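Local coordinates for cellulase (Clostridium cellulovorans, PDB 6UI3), which probably hydrolyses beta-1,4-linked glucans such as cellulose as a broad-specificity GH5_4 endoglucanase, this chain being the glycoside hydrolase domain of a longer protein, at residues Q133-F138 and P178-T183; M17-D22 and K189-V194; T90-A95 and K139-K144; A121-E126 and F166-E171; G113-A118 and D148-P153. One frame throughout, in Å; residues are numbered along the deposited sequence.

Contact 1 of 5, residues Q133-F138 and P178-T183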
# COMPACT_ATOMS: atom_id res chain seq x y z
N GLN A 133 2.84 -18.30 -6.97
CA GLN A 133 3.24 -17.86 -8.31
C GLN A 133 3.98 -16.53 -8.30
O GLN A 133 5.00 -16.38 -8.98
CB GLN A 133 2.01 -17.75 -9.21
CG GLN A 133 1.38 -19.08 -9.56
CD GLN A 133 0.09 -18.87 -10.31
OE1 GLN A 133 0.10 -18.68 -11.52
NE2 GLN A 133 -1.02 -18.88 -9.60
N ILE A 134 3.45 -15.53 -7.59
CA ILE A 134 4.12 -14.23 -7.55
C ILE A 134 5.51 -14.39 -6.94
O ILE A 134 6.52 -13.91 -7.48
CB ILE A 134 3.29 -13.19 -6.78
CG1 ILE A 134 1.91 -12.99 -7.40
CG2 ILE A 134 4.05 -11.84 -6.71
CD1 ILE A 134 0.96 -12.22 -6.53
N ALA A 135 5.57 -15.04 -5.78
CA ALA A 135 6.84 -15.24 -5.09
C ALA A 135 7.83 -15.99 -5.97
O ALA A 135 9.00 -15.60 -6.09
CB ALA A 135 6.59 -15.95 -3.76
N ASN A 136 7.39 -17.08 -6.60
CA ASN A 136 8.31 -17.84 -7.44
C ASN A 136 8.84 -16.98 -8.58
O ASN A 136 10.02 -17.04 -8.92
CB ASN A 136 7.66 -19.09 -8.03
CG ASN A 136 7.65 -20.26 -7.08
OD1 ASN A 136 6.82 -21.15 -7.21
ND2 ASN A 136 8.60 -20.30 -6.17
N HIS A 137 7.96 -16.17 -9.19
CA HIS A 137 8.38 -15.35 -10.32
C HIS A 137 9.48 -14.37 -9.92
O HIS A 137 10.41 -14.11 -10.70
CB HIS A 137 7.19 -14.58 -10.89
CG HIS A 137 7.50 -13.93 -12.20
ND1 HIS A 137 7.52 -14.65 -13.37
CD2 HIS A 137 7.85 -12.66 -12.52
CE1 HIS A 137 7.86 -13.85 -14.37
NE2 HIS A 137 8.06 -12.64 -13.88
N PHE A 138 9.37 -13.80 -8.73
CA PHE A 138 10.25 -12.73 -8.28
C PHE A 138 11.28 -13.19 -7.24
O PHE A 138 11.89 -12.35 -6.57
CB PHE A 138 9.42 -11.59 -7.69
CG PHE A 138 8.59 -10.81 -8.68
CD1 PHE A 138 9.17 -9.80 -9.43
CD2 PHE A 138 7.23 -11.05 -8.85
CE1 PHE A 138 8.44 -9.05 -10.33
CE2 PHE A 138 6.47 -10.31 -9.76
CZ PHE A 138 7.08 -9.30 -10.50
N PRO A 178 4.53 -17.82 5.60
CA PRO A 178 5.43 -18.97 5.41
C PRO A 178 5.39 -19.53 4.00
O PRO A 178 6.40 -20.09 3.55
CB PRO A 178 5.01 -19.99 6.48
CG PRO A 178 3.79 -19.45 7.10
CD PRO A 178 3.63 -18.01 6.76
N VAL A 179 4.26 -19.43 3.30
CA VAL A 179 4.22 -19.85 1.89
C VAL A 179 5.25 -19.08 1.08
O VAL A 179 6.02 -19.65 0.30
CB VAL A 179 2.80 -19.68 1.33
CG1 VAL A 179 2.83 -19.65 -0.20
CG2 VAL A 179 1.90 -20.80 1.82
N ILE A 180 5.30 -17.76 1.27
CA ILE A 180 6.30 -16.94 0.58
C ILE A 180 7.71 -17.35 0.99
O ILE A 180 8.59 -17.53 0.14
CB ILE A 180 6.03 -15.45 0.84
CG1 ILE A 180 4.72 -15.01 0.17
CG2 ILE A 180 7.21 -14.58 0.35
CD1 ILE A 180 4.15 -13.71 0.66
N ARG A 181 7.96 -17.51 2.30
CA ARG A 181 9.31 -17.83 2.76
C ARG A 181 9.81 -19.13 2.14
O ARG A 181 10.99 -19.25 1.77
CB ARG A 181 9.35 -17.97 4.29
CG ARG A 181 8.97 -16.76 5.11
CD ARG A 181 9.96 -15.67 4.92
NE ARG A 181 9.61 -14.48 5.69
CZ ARG A 181 9.86 -13.25 5.29
NH1 ARG A 181 10.46 -13.03 4.13
NH2 ARG A 181 9.50 -12.22 6.05
N ALA A 182 8.94 -20.13 2.03
CA ALA A 182 9.36 -21.46 1.59
C ALA A 182 9.74 -21.50 0.12
O ALA A 182 10.43 -22.43 -0.30
CB ALA A 182 8.27 -22.48 1.90
N THR A 183 9.32 -20.51 -0.68
CA THR A 183 9.76 -20.47 -2.07
C THR A 183 11.24 -20.17 -2.18
O THR A 183 11.84 -20.43 -3.22
CB THR A 183 8.94 -19.47 -2.92
OG1 THR A 183 9.18 -18.13 -2.47
CG2 THR A 183 7.45 -19.80 -2.88
O HOH W 1 10.29 -21.94 -5.40

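Contact 2 of 5, residues M17-D22 and K189-V194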
# COMPACT_ATOMS: atom_id res chain seq x y z
N MET A 17 13.14 -3.53 10.68
CA MET A 17 13.25 -2.16 11.15
C MET A 17 14.18 -1.33 10.26
O MET A 17 13.86 -0.19 9.91
CB MET A 17 13.72 -2.13 12.61
CG MET A 17 12.70 -2.71 13.60
SD MET A 17 11.24 -1.68 13.88
CE MET A 17 11.89 -0.54 15.10
N ASP A 18 15.33 -1.90 9.86
CA ASP A 18 16.25 -1.15 9.00
C ASP A 18 15.69 -0.95 7.60
O ASP A 18 15.89 0.10 6.98
CB ASP A 18 17.60 -1.86 8.91
CG ASP A 18 18.57 -1.48 10.03
OD1 ASP A 18 18.31 -0.52 10.79
OD2 ASP A 18 19.63 -2.15 10.10
N LEU A 19 14.99 -1.96 7.06
CA LEU A 19 14.40 -1.82 5.73
C LEU A 19 13.36 -0.71 5.74
O LEU A 19 13.38 0.20 4.89
CB LEU A 19 13.82 -3.16 5.30
CG LEU A 19 13.47 -3.50 3.84
CD1 LEU A 19 12.43 -2.55 3.26
CD2 LEU A 19 14.75 -3.60 3.00
N VAL A 20 12.46 -0.74 6.72
CA VAL A 20 11.40 0.27 6.79
C VAL A 20 12.00 1.66 6.96
O VAL A 20 11.53 2.63 6.35
CB VAL A 20 10.37 -0.09 7.87
CG1 VAL A 20 9.38 1.06 8.09
CG2 VAL A 20 9.60 -1.36 7.44
N LYS A 21 13.06 1.78 7.76
CA LYS A 21 13.72 3.07 7.95
C LYS A 21 14.22 3.64 6.63
O LYS A 21 14.26 4.87 6.46
CB LYS A 21 14.87 2.90 8.94
CG LYS A 21 15.69 4.16 9.20
CD LYS A 21 16.60 4.00 10.42
CE LYS A 21 17.67 2.92 10.25
NZ LYS A 21 18.80 3.30 9.34
N ASP A 22 14.60 2.78 5.68
CA ASP A 22 15.16 3.21 4.41
C ASP A 22 14.11 3.59 3.37
O ASP A 22 14.47 4.12 2.31
CB ASP A 22 16.06 2.10 3.84
CG ASP A 22 17.01 2.59 2.79
OD1 ASP A 22 17.71 3.59 3.04
OD2 ASP A 22 17.08 1.96 1.72
N LYS A 189 14.18 -13.73 2.90
CA LYS A 189 14.73 -12.56 3.58
C LYS A 189 14.02 -11.26 3.21
O LYS A 189 14.44 -10.18 3.65
CB LYS A 189 16.22 -12.44 3.27
CG LYS A 189 17.06 -13.54 3.87
CD LYS A 189 18.53 -13.32 3.54
CE LYS A 189 19.40 -14.46 4.06
NZ LYS A 189 20.84 -14.24 3.73
N ARG A 190 12.96 -11.34 2.42
CA ARG A 190 12.25 -10.17 1.91
C ARG A 190 11.27 -9.63 2.94
O ARG A 190 10.60 -10.40 3.63
CB ARG A 190 11.45 -10.65 0.68
CG ARG A 190 10.74 -9.55 -0.07
CD ARG A 190 10.08 -10.01 -1.37
NE ARG A 190 10.93 -10.86 -2.22
CZ ARG A 190 12.02 -10.45 -2.86
NH1 ARG A 190 12.44 -9.19 -2.77
NH2 ARG A 190 12.73 -11.32 -3.56
N LEU A 191 11.13 -8.30 3.02
CA LEU A 191 10.07 -7.74 3.86
C LEU A 191 8.70 -8.10 3.30
O LEU A 191 8.44 -7.97 2.10
CB LEU A 191 10.21 -6.22 3.96
CG LEU A 191 9.20 -5.56 4.89
CD1 LEU A 191 9.47 -5.88 6.35
CD2 LEU A 191 9.16 -4.04 4.72
N ILE A 192 7.81 -8.55 4.19
CA ILE A 192 6.41 -8.80 3.86
C ILE A 192 5.53 -7.91 4.74
O ILE A 192 5.73 -7.85 5.96
CB ILE A 192 6.03 -10.28 4.03
CG1 ILE A 192 6.92 -11.18 3.17
CG2 ILE A 192 4.55 -10.50 3.69
CD1 ILE A 192 6.85 -12.66 3.52
N MET A 193 4.58 -7.23 4.11
CA MET A 193 3.61 -6.38 4.78
C MET A 193 2.32 -7.17 5.01
O MET A 193 1.83 -7.84 4.09
CB MET A 193 3.29 -5.16 3.92
CG MET A 193 4.47 -4.23 3.71
SD MET A 193 4.24 -2.99 2.42
CE MET A 193 2.81 -2.11 3.04
N VAL A 194 1.76 -7.05 6.22
CA VAL A 194 0.54 -7.74 6.59
C VAL A 194 -0.46 -6.72 7.13
O VAL A 194 -0.13 -5.97 8.06
CB VAL A 194 0.78 -8.87 7.63
CG1 VAL A 194 1.47 -10.06 6.94
CG2 VAL A 194 1.60 -8.39 8.82

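Contact 3 of 5, residues T90-A95 and K139-K144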
# COMPACT_ATOMS: atom_id res chain seq x y z
N THR A 90 7.40 -5.59 -15.45
CA THR A 90 7.89 -4.41 -16.15
C THR A 90 7.69 -3.15 -15.32
O THR A 90 8.59 -2.31 -15.22
CB THR A 90 7.21 -4.30 -17.52
OG1 THR A 90 7.52 -5.45 -18.30
CG2 THR A 90 7.63 -3.04 -18.26
N VAL A 91 6.51 -3.02 -14.71
CA VAL A 91 6.23 -1.85 -13.87
C VAL A 91 7.08 -1.85 -12.60
O VAL A 91 7.61 -0.81 -12.20
CB VAL A 91 4.72 -1.75 -13.60
CG1 VAL A 91 4.42 -0.61 -12.64
CG2 VAL A 91 3.94 -1.57 -14.89
N VAL A 92 7.24 -3.02 -11.96
CA VAL A 92 8.16 -3.13 -10.83
C VAL A 92 9.52 -2.57 -11.23
O VAL A 92 10.15 -1.81 -10.47
CB VAL A 92 8.28 -4.59 -10.36
CG1 VAL A 92 9.49 -4.81 -9.46
CG2 VAL A 92 7.01 -5.01 -9.62
N ASN A 93 9.99 -2.94 -12.42
CA ASN A 93 11.31 -2.52 -12.86
C ASN A 93 11.40 -1.04 -13.21
O ASN A 93 12.50 -0.50 -13.19
CB ASN A 93 11.80 -3.44 -13.96
CG ASN A 93 12.36 -4.73 -13.41
OD1 ASN A 93 13.25 -4.70 -12.56
ND2 ASN A 93 11.86 -5.85 -13.86
N TYR A 94 10.28 -0.37 -13.50
CA TYR A 94 10.35 1.09 -13.62
C TYR A 94 10.81 1.70 -12.30
O TYR A 94 11.55 2.70 -12.29
CB TYR A 94 8.98 1.68 -13.98
CG TYR A 94 8.38 1.30 -15.32
CD1 TYR A 94 9.15 0.85 -16.38
CD2 TYR A 94 7.01 1.43 -15.52
CE1 TYR A 94 8.57 0.52 -17.60
CE2 TYR A 94 6.42 1.10 -16.73
CZ TYR A 94 7.19 0.64 -17.76
OH TYR A 94 6.62 0.31 -18.98
N ALA A 95 10.37 1.12 -11.18
CA ALA A 95 10.79 1.59 -9.86
C ALA A 95 12.20 1.11 -9.53
O ALA A 95 13.05 1.91 -9.13
CB ALA A 95 9.82 1.08 -8.79
N LYS A 139 11.56 -14.50 -7.13
CA LYS A 139 12.30 -14.97 -5.96
C LYS A 139 13.74 -14.47 -5.92
O LYS A 139 14.32 -14.38 -4.83
CB LYS A 139 12.25 -16.50 -5.82
CG LYS A 139 12.94 -17.29 -6.90
CD LYS A 139 12.87 -18.79 -6.60
CE LYS A 139 13.34 -19.62 -7.78
NZ LYS A 139 13.16 -21.07 -7.53
N ASP A 140 14.35 -14.16 -7.07
CA ASP A 140 15.73 -13.66 -7.04
C ASP A 140 15.82 -12.13 -6.98
O ASP A 140 16.94 -11.59 -6.98
CB ASP A 140 16.58 -14.25 -8.18
CG ASP A 140 16.36 -13.59 -9.53
OD1 ASP A 140 15.58 -12.63 -9.64
OD2 ASP A 140 17.00 -14.03 -10.52
N TYR A 141 14.70 -11.43 -6.94
CA TYR A 141 14.70 -9.97 -6.96
C TYR A 141 15.27 -9.40 -5.67
O TYR A 141 15.16 -9.99 -4.59
CB TYR A 141 13.27 -9.46 -7.19
CG TYR A 141 12.95 -9.25 -8.65
CD1 TYR A 141 12.88 -10.31 -9.54
CD2 TYR A 141 12.77 -7.97 -9.14
CE1 TYR A 141 12.63 -10.10 -10.88
CE2 TYR A 141 12.52 -7.74 -10.46
CZ TYR A 141 12.45 -8.80 -11.34
OH TYR A 141 12.23 -8.55 -12.68
N SER A 142 15.88 -8.22 -5.80
CA SER A 142 16.51 -7.53 -4.68
C SER A 142 15.51 -7.22 -3.56
O SER A 142 14.29 -7.28 -3.72
CB SER A 142 17.10 -6.21 -5.15
OG SER A 142 16.08 -5.23 -5.30
N ASP A 143 16.08 -6.82 -2.42
CA ASP A 143 15.34 -6.45 -1.23
C ASP A 143 14.56 -5.15 -1.38
O ASP A 143 13.83 -4.79 -0.46
CB ASP A 143 16.27 -6.39 -0.00
CG ASP A 143 17.38 -5.36 -0.12
OD1 ASP A 143 17.32 -4.46 -0.97
OD2 ASP A 143 18.34 -5.45 0.68
N LYS A 144 14.66 -4.46 -2.51
CA LYS A 144 13.80 -3.31 -2.73
C LYS A 144 12.41 -3.70 -3.22
O LYS A 144 11.52 -2.84 -3.24
CB LYS A 144 14.48 -2.29 -3.64
CG LYS A 144 15.62 -1.58 -2.89
CD LYS A 144 15.87 -0.19 -3.42
CE LYS A 144 16.92 0.52 -2.59
NZ LYS A 144 18.26 -0.08 -2.79

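Contact 4 of 5, residues A121-E126 and F166-E171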
# COMPACT_ATOMS: atom_id res chain seq x y z
N ALA A 121 -11.49 -21.32 3.96
CA ALA A 121 -10.66 -22.31 3.28
C ALA A 121 -10.40 -21.88 1.84
O ALA A 121 -9.27 -21.99 1.34
CB ALA A 121 -11.31 -23.69 3.34
N ALA A 122 -11.42 -21.37 1.16
CA ALA A 122 -11.26 -21.00 -0.24
C ALA A 122 -10.33 -19.81 -0.42
O ALA A 122 -9.55 -19.78 -1.38
CB ALA A 122 -12.62 -20.71 -0.87
N ILE A 123 -10.41 -18.80 0.45
CA ILE A 123 -9.55 -17.63 0.27
C ILE A 123 -8.11 -17.96 0.62
O ILE A 123 -7.17 -17.44 0.00
CB ILE A 123 -10.05 -16.37 1.02
CG1 ILE A 123 -9.81 -16.47 2.53
CG2 ILE A 123 -11.50 -16.10 0.68
CD1 ILE A 123 -10.32 -15.26 3.32
N ILE A 124 -7.89 -18.82 1.61
CA ILE A 124 -6.52 -19.19 1.94
C ILE A 124 -5.93 -20.02 0.80
O ILE A 124 -4.76 -19.88 0.45
CB ILE A 124 -6.44 -19.86 3.32
CG1 ILE A 124 -6.80 -18.84 4.42
CG2 ILE A 124 -5.05 -20.45 3.55
CD1 ILE A 124 -6.84 -19.36 5.82
N ASN A 125 -6.74 -20.89 0.19
CA ASN A 125 -6.26 -21.68 -0.94
C ASN A 125 -5.92 -20.79 -2.14
O ASN A 125 -4.84 -20.91 -2.73
CB ASN A 125 -7.30 -22.74 -1.30
CG ASN A 125 -6.84 -23.64 -2.42
OD1 ASN A 125 -5.83 -24.33 -2.32
ND2 ASN A 125 -7.59 -23.64 -3.50
N GLU A 126 -6.82 -19.87 -2.50
CA GLU A 126 -6.53 -18.98 -3.62
C GLU A 126 -5.33 -18.10 -3.32
O GLU A 126 -4.44 -17.94 -4.16
CB GLU A 126 -7.76 -18.15 -3.99
CG GLU A 126 -7.52 -17.23 -5.19
CD GLU A 126 -8.74 -16.43 -5.62
OE1 GLU A 126 -9.84 -16.64 -5.07
OE2 GLU A 126 -8.59 -15.58 -6.54
N PHE A 166 -11.77 -10.84 11.91
CA PHE A 166 -10.40 -10.54 12.29
C PHE A 166 -9.59 -11.83 12.38
O PHE A 166 -8.43 -11.87 11.97
CB PHE A 166 -10.31 -9.82 13.64
CG PHE A 166 -11.08 -8.50 13.73
CD1 PHE A 166 -11.45 -7.77 12.61
CD2 PHE A 166 -11.40 -7.99 14.98
CE1 PHE A 166 -12.14 -6.58 12.75
CE2 PHE A 166 -12.08 -6.80 15.11
CZ PHE A 166 -12.46 -6.09 14.00
N ASN A 167 -10.19 -12.88 12.94
CA ASN A 167 -9.47 -14.14 13.10
C ASN A 167 -9.21 -14.82 11.76
O ASN A 167 -8.15 -15.41 11.57
CB ASN A 167 -10.22 -15.10 14.02
CG ASN A 167 -9.59 -16.48 14.06
OD1 ASN A 167 -8.49 -16.65 14.59
ND2 ASN A 167 -10.27 -17.47 13.48
N VAL A 168 -10.17 -14.74 10.83
CA VAL A 168 -9.94 -15.29 9.49
C VAL A 168 -8.73 -14.62 8.85
O VAL A 168 -7.86 -15.28 8.27
CB VAL A 168 -11.20 -15.16 8.62
CG1 VAL A 168 -10.89 -15.52 7.17
CG2 VAL A 168 -12.28 -16.07 9.12
N LEU A 169 -8.65 -13.29 8.95
CA LEU A 169 -7.50 -12.58 8.40
C LEU A 169 -6.20 -13.01 9.09
O LEU A 169 -5.17 -13.18 8.43
CB LEU A 169 -7.70 -11.07 8.53
CG LEU A 169 -6.49 -10.21 8.15
CD1 LEU A 169 -6.04 -10.47 6.73
CD2 LEU A 169 -6.84 -8.73 8.34
N ASN A 170 -6.23 -13.18 10.41
CA ASN A 170 -5.02 -13.63 11.11
C ASN A 170 -4.56 -14.98 10.57
O ASN A 170 -3.36 -15.19 10.38
CB ASN A 170 -5.27 -13.70 12.61
CG ASN A 170 -5.42 -12.33 13.24
OD1 ASN A 170 -4.92 -11.32 12.73
ND2 ASN A 170 -6.11 -12.28 14.36
N GLU A 171 -5.50 -15.89 10.29
CA GLU A 171 -5.12 -17.19 9.73
C GLU A 171 -4.59 -17.06 8.31
O GLU A 171 -3.63 -17.74 7.93
CB GLU A 171 -6.31 -18.15 9.78
CG GLU A 171 -6.76 -18.51 11.18
CD GLU A 171 -7.83 -19.59 11.18
OE1 GLU A 171 -7.70 -20.53 10.38
OE2 GLU A 171 -8.79 -19.49 11.98

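Contact 5 of 5, residues G113-A118 and D148-P153. Unlike the reference sequence in segment 148-153: Gln152 (reference Glu).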
# COMPACT_ATOMS: atom_id res chain seq x y z
N GLY A 113 -13.00 -9.45 -0.39
CA GLY A 113 -14.23 -9.20 0.34
C GLY A 113 -14.88 -10.41 0.98
O GLY A 113 -16.06 -10.37 1.33
N GLN A 114 -14.11 -11.49 1.12
CA GLN A 114 -14.63 -12.77 1.59
C GLN A 114 -13.89 -13.27 2.83
O GLN A 114 -13.79 -14.47 3.07
CB GLN A 114 -14.62 -13.80 0.46
CG GLN A 114 -15.48 -13.35 -0.73
CD GLN A 114 -15.51 -14.38 -1.82
OE1 GLN A 114 -14.48 -14.83 -2.29
NE2 GLN A 114 -16.72 -14.78 -2.21
N PHE A 115 -13.44 -12.34 3.68
CA PHE A 115 -12.73 -12.68 4.92
C PHE A 115 -13.73 -13.00 6.02
O PHE A 115 -13.99 -12.22 6.93
CB PHE A 115 -11.73 -11.58 5.29
CG PHE A 115 -10.43 -11.71 4.54
CD1 PHE A 115 -10.35 -11.37 3.19
CD2 PHE A 115 -9.30 -12.25 5.15
CE1 PHE A 115 -9.17 -11.56 2.47
CE2 PHE A 115 -8.13 -12.43 4.44
CZ PHE A 115 -8.05 -12.08 3.12
N ASP A 116 -14.29 -14.21 5.92
CA ASP A 116 -15.28 -14.73 6.85
C ASP A 116 -15.12 -16.25 6.92
O ASP A 116 -14.47 -16.86 6.07
CB ASP A 116 -16.70 -14.29 6.48
CG ASP A 116 -17.03 -14.55 5.01
OD1 ASP A 116 -16.93 -15.71 4.60
OD2 ASP A 116 -17.37 -13.58 4.28
N GLU A 117 -15.72 -16.86 7.93
CA GLU A 117 -15.56 -18.31 8.09
C GLU A 117 -16.14 -19.08 6.91
O GLU A 117 -15.61 -20.13 6.54
CB GLU A 117 -16.19 -18.79 9.39
CG GLU A 117 -15.33 -18.55 10.61
CD GLU A 117 -14.06 -19.38 10.61
OE1 GLU A 117 -14.08 -20.52 10.10
OE2 GLU A 117 -13.03 -18.90 11.14
N ALA A 118 -17.24 -18.59 6.33
CA ALA A 118 -17.86 -19.28 5.20
C ALA A 118 -16.91 -19.44 4.02
O ALA A 118 -17.03 -20.40 3.26
CB ALA A 118 -19.12 -18.53 4.77
N ASP A 148 2.94 -7.35 -0.17
CA ASP A 148 1.84 -6.88 0.70
C ASP A 148 0.71 -7.88 0.49
O ASP A 148 0.18 -8.00 -0.61
CB ASP A 148 1.52 -5.44 0.26
CG ASP A 148 0.23 -4.85 0.82
OD1 ASP A 148 -0.48 -5.48 1.64
OD2 ASP A 148 -0.06 -3.67 0.42
N THR A 149 0.37 -8.66 1.53
CA THR A 149 -0.31 -9.94 1.31
C THR A 149 -1.74 -9.80 0.76
O THR A 149 -2.23 -10.71 0.09
CB THR A 149 -0.37 -10.77 2.60
OG1 THR A 149 -1.14 -10.04 3.57
CG2 THR A 149 1.01 -11.13 3.13
N ILE A 150 -2.43 -8.72 1.10
CA ILE A 150 -3.80 -8.44 0.64
C ILE A 150 -4.05 -6.97 0.96
O ILE A 150 -3.63 -6.49 2.01
CB ILE A 150 -4.82 -9.40 1.28
CG1 ILE A 150 -6.23 -9.16 0.73
CG2 ILE A 150 -4.78 -9.34 2.80
CD1 ILE A 150 -6.42 -9.40 -0.77
N ASN A 151 -4.74 -6.25 0.09
CA ASN A 151 -4.90 -4.80 0.22
C ASN A 151 -5.78 -4.40 1.42
O ASN A 151 -5.28 -3.89 2.43
CB ASN A 151 -5.45 -4.25 -1.10
CG ASN A 151 -5.85 -2.82 -1.00
OD1 ASN A 151 -5.05 -1.99 -0.55
ND2 ASN A 151 -7.07 -2.51 -1.40
N GLN A 152 -7.09 -4.59 1.31
CA GLN A 152 -8.08 -4.15 2.31
C GLN A 152 -9.03 -5.30 2.61
O GLN A 152 -10.21 -5.29 2.24
CB GLN A 152 -8.79 -2.87 1.87
CG GLN A 152 -7.84 -1.67 2.01
CD GLN A 152 -8.35 -0.34 1.54
OE1 GLN A 152 -7.73 0.69 1.83
NE2 GLN A 152 -9.43 -0.33 0.82
N PRO A 153 -8.52 -6.33 3.29
CA PRO A 153 -9.31 -7.55 3.52
C PRO A 153 -10.51 -7.28 4.41
O PRO A 153 -10.39 -6.63 5.45
CB PRO A 153 -8.32 -8.48 4.23
CG PRO A 153 -7.34 -7.54 4.91
CD PRO A 153 -7.19 -6.40 3.94

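Contact 1 of 5, residues Q133-F138 and P178-T183
Thr183 meets Ala135 and Asn136 where the C-terminal ends of two neighbouring helices come together, and these three residues bury most of the surface between them. The hydroxyl of Thr183 is placed between its own backbone N and carbonyl carbon (chi1 66°), which brings OG1 to 3.6 Å from Ala135 CB. On the same threonine, CG2 lies beside that methyl as well, with CG2 to Ala135 CB at 4.0 Å. Asn136 comes in obliquely from the other helix and lays its amide nitrogen against the branch point, ND2 being 3.4 Å from Thr183 CB. A water donates to Thr183 O; its link to Asn136 ND2 is doubtful. The hydroxyl is fixed by the preceding turn, since Thr183 OG1 donates to Ile180 O over 2.7 Å, in the carbonyl plane. That oxygen also accepts from Thr183 N, so two bonds grip it. Asn187 bonds both Thr183 OG1 and the carbonyl of Ala135, tying the two helix ends through a single amide. Beside these polar groups, Ile180 CG2 stands 4.4 Å from Ala135 CB. The contact joins 120-137 and 163-182, neighbouring outer helices of the TIM barrel, at their C-terminal ends.

Contact 2 of 5, residues M17-D22 and K189-V194
A buried, purely apolar contact joins Leu19 and Val20 of the short helix 16-21 to Leu191, the residue just ahead of strand 192-195. The helix precedes the first barrel strand, and its side chains turn towards the ends at which the strands begin. Leu191 carries the interface with one branch: its CD2 methyl rests 3.8 Å from Val20 CG2 and 3.9 Å from Leu19 CD1, so one methyl is received by two consecutive residues of the helix. Its CG stands opposite the backbone N (chi1 -176°) and CD2 continues that extended line, the farthest point the leucine can offer. Leu19 approaches it at a slant, whereas Val20 runs across it at about a right angle. The eight parallel strands of this TIM barrel close into a cylinder, and helix 16-21 lies over its N-terminal mouth as a hydrophobic cover. Ile268 of strand 267-272 touches both Val20 and Leu191, while Ile146 of strand 145-148 packs against Leu19; the cover therefore reaches strands from different parts of the wall. The backbones themselves stay well apart, the CA atoms of Leu19 and Leu191 being 7.6 Å from each other.

Contact 3 of 5, residues T90-A95 and K139-K144
Asn93 and Tyr141 meet at about a right angle, amide against phenol, with their planes turned 37° apart. Asn93 CG lies opposite its carbonyl carbon (chi1 -81°), bringing the amide to the phenol. The amide nitrogen comes to the hydroxyl end of the ring, in the ring plane, and Asn93 ND2 donates to Tyr141 OH over 3.0 Å. The bond is fairly straight, 160° at the hydrogen, and the phenol oxygen lies close to the amide plane. The carbonyl arm of the same amide runs along the ring edge, Asn93 OD1 lying 3.8 Å from Tyr141 CE2. The amide is gripped at both arms, by Tyr141 OH at ND2 and by Tyr5 OH at OD1, while Glu89 is a second partner of the phenol oxygen. In the TIM barrel this joins helix 82-96 to the turn that leads from helix 120-137 into strand 145-148, at the end of the barrel where strands start. One helical position before Asn93, Val92 sends CG1 to within 4.3 Å of Tyr141 CE2, an apolar touch. The turn has its own brace, an ST turn in which Lys144 N donates to Ser142 OG at 3.2 Å. Arg190 and Asn186 both bond the carbonyl oxygen of Tyr141.

Contact 4 of 5, residues A121-E126 and F166-E171
Ile123 holds CG1 between its backbone N and carbonyl carbon (chi1 74°), and an extended chi2 then carries CD1 out to Val168. The valine answers with its CG1, the branch lying opposite its own backbone N, and Ile123 CD1 meets Val168 CG1 at 3.9 Å, the two side chains crossing at about a right angle. Ile124 instead sets CG1 opposite its carbonyl carbon (chi1 -66°), which sends its CD1 over the backbone of the second helix, 4.1 Å from Glu171 C. The aliphatic root of the glutamate joins in, with Glu171 CB 4.2 Å from Ile124 CD1. Helices 120-137 and 163-182 are neighbouring outer helices of the TIM barrel. Lys120, from the start of helix 120-137, reaches across to form a salt bridge with Glu171 OE2. Between the two segments the contact is apolar, a methyl on a methyl and a methyl on the backbone and CB of Glu171; the Lys120 salt bridge beside it adds an ionic tie between the same helices and probably stabilises the charged form of the carboxylate.

Contact 5 of 5, residues G113-A118 and D148-P153
The chief interaction is a CH-pi contact between Pro153 and Phe115. Pro153 CB sits over the middle of one ring face, 3.6 Å from the centroid of the Phe115 ring and only 8° off its normal, so the carbon is almost equally far from all six ring atoms. Phe115 CG lies opposite its carbonyl carbon (chi1 -82°), turning the ring to Pro153. Ordinary apolar packing adds Ile150, whose CG1 lies 4.2 Å from Phe115 CE1; the two side chains slide past each other in opposite directions. Backbone bonding fastens the loop that bears the ring: Phe115, the centre of an inverse gamma turn, pairs with Arg154, and Gly113 with Glu156, both just beyond the second segment. The two loops follow strands 101-105 and 145-148, at the C-terminal mouth of the TIM barrel where GH5 enzymes have their active site. Asn151, Gln152 and Pro153 occupy the place of the family's Asn-Glu-Pro motif, whose glutamate typically acts as acid/base; the reference sequence has that glutamate where this chain has Gln152. The proline that ends the motif is therefore seated on an aromatic face, an attachment made by dispersion and CH-pi attraction with no charge involved.

How the contacts relate
From the N terminus, residues 17-22 open the widest loop, closed by contact 2 at 189-194; all other contacts nest inside it. Contact 3 starts next, at 90-95, followed by the first segments of contacts 5, 4 and 1. Their partners come in the same order, at 139-144, 148-153, 166-171 and 178-183, so every pair among these four crosses. Contacts 1 and 4 fasten the same two helices, 120-137 and 163-182, at opposite ends, with centres about 18 Å apart. Contact 5 adjoins contact 4 at the strands' C-terminal mouth. At the other mouth Arg190's side chain binds the carbonyls of Tyr141 and Ser142 in contact 3, and its own carbonyl accepts from Arg181 of contact 1.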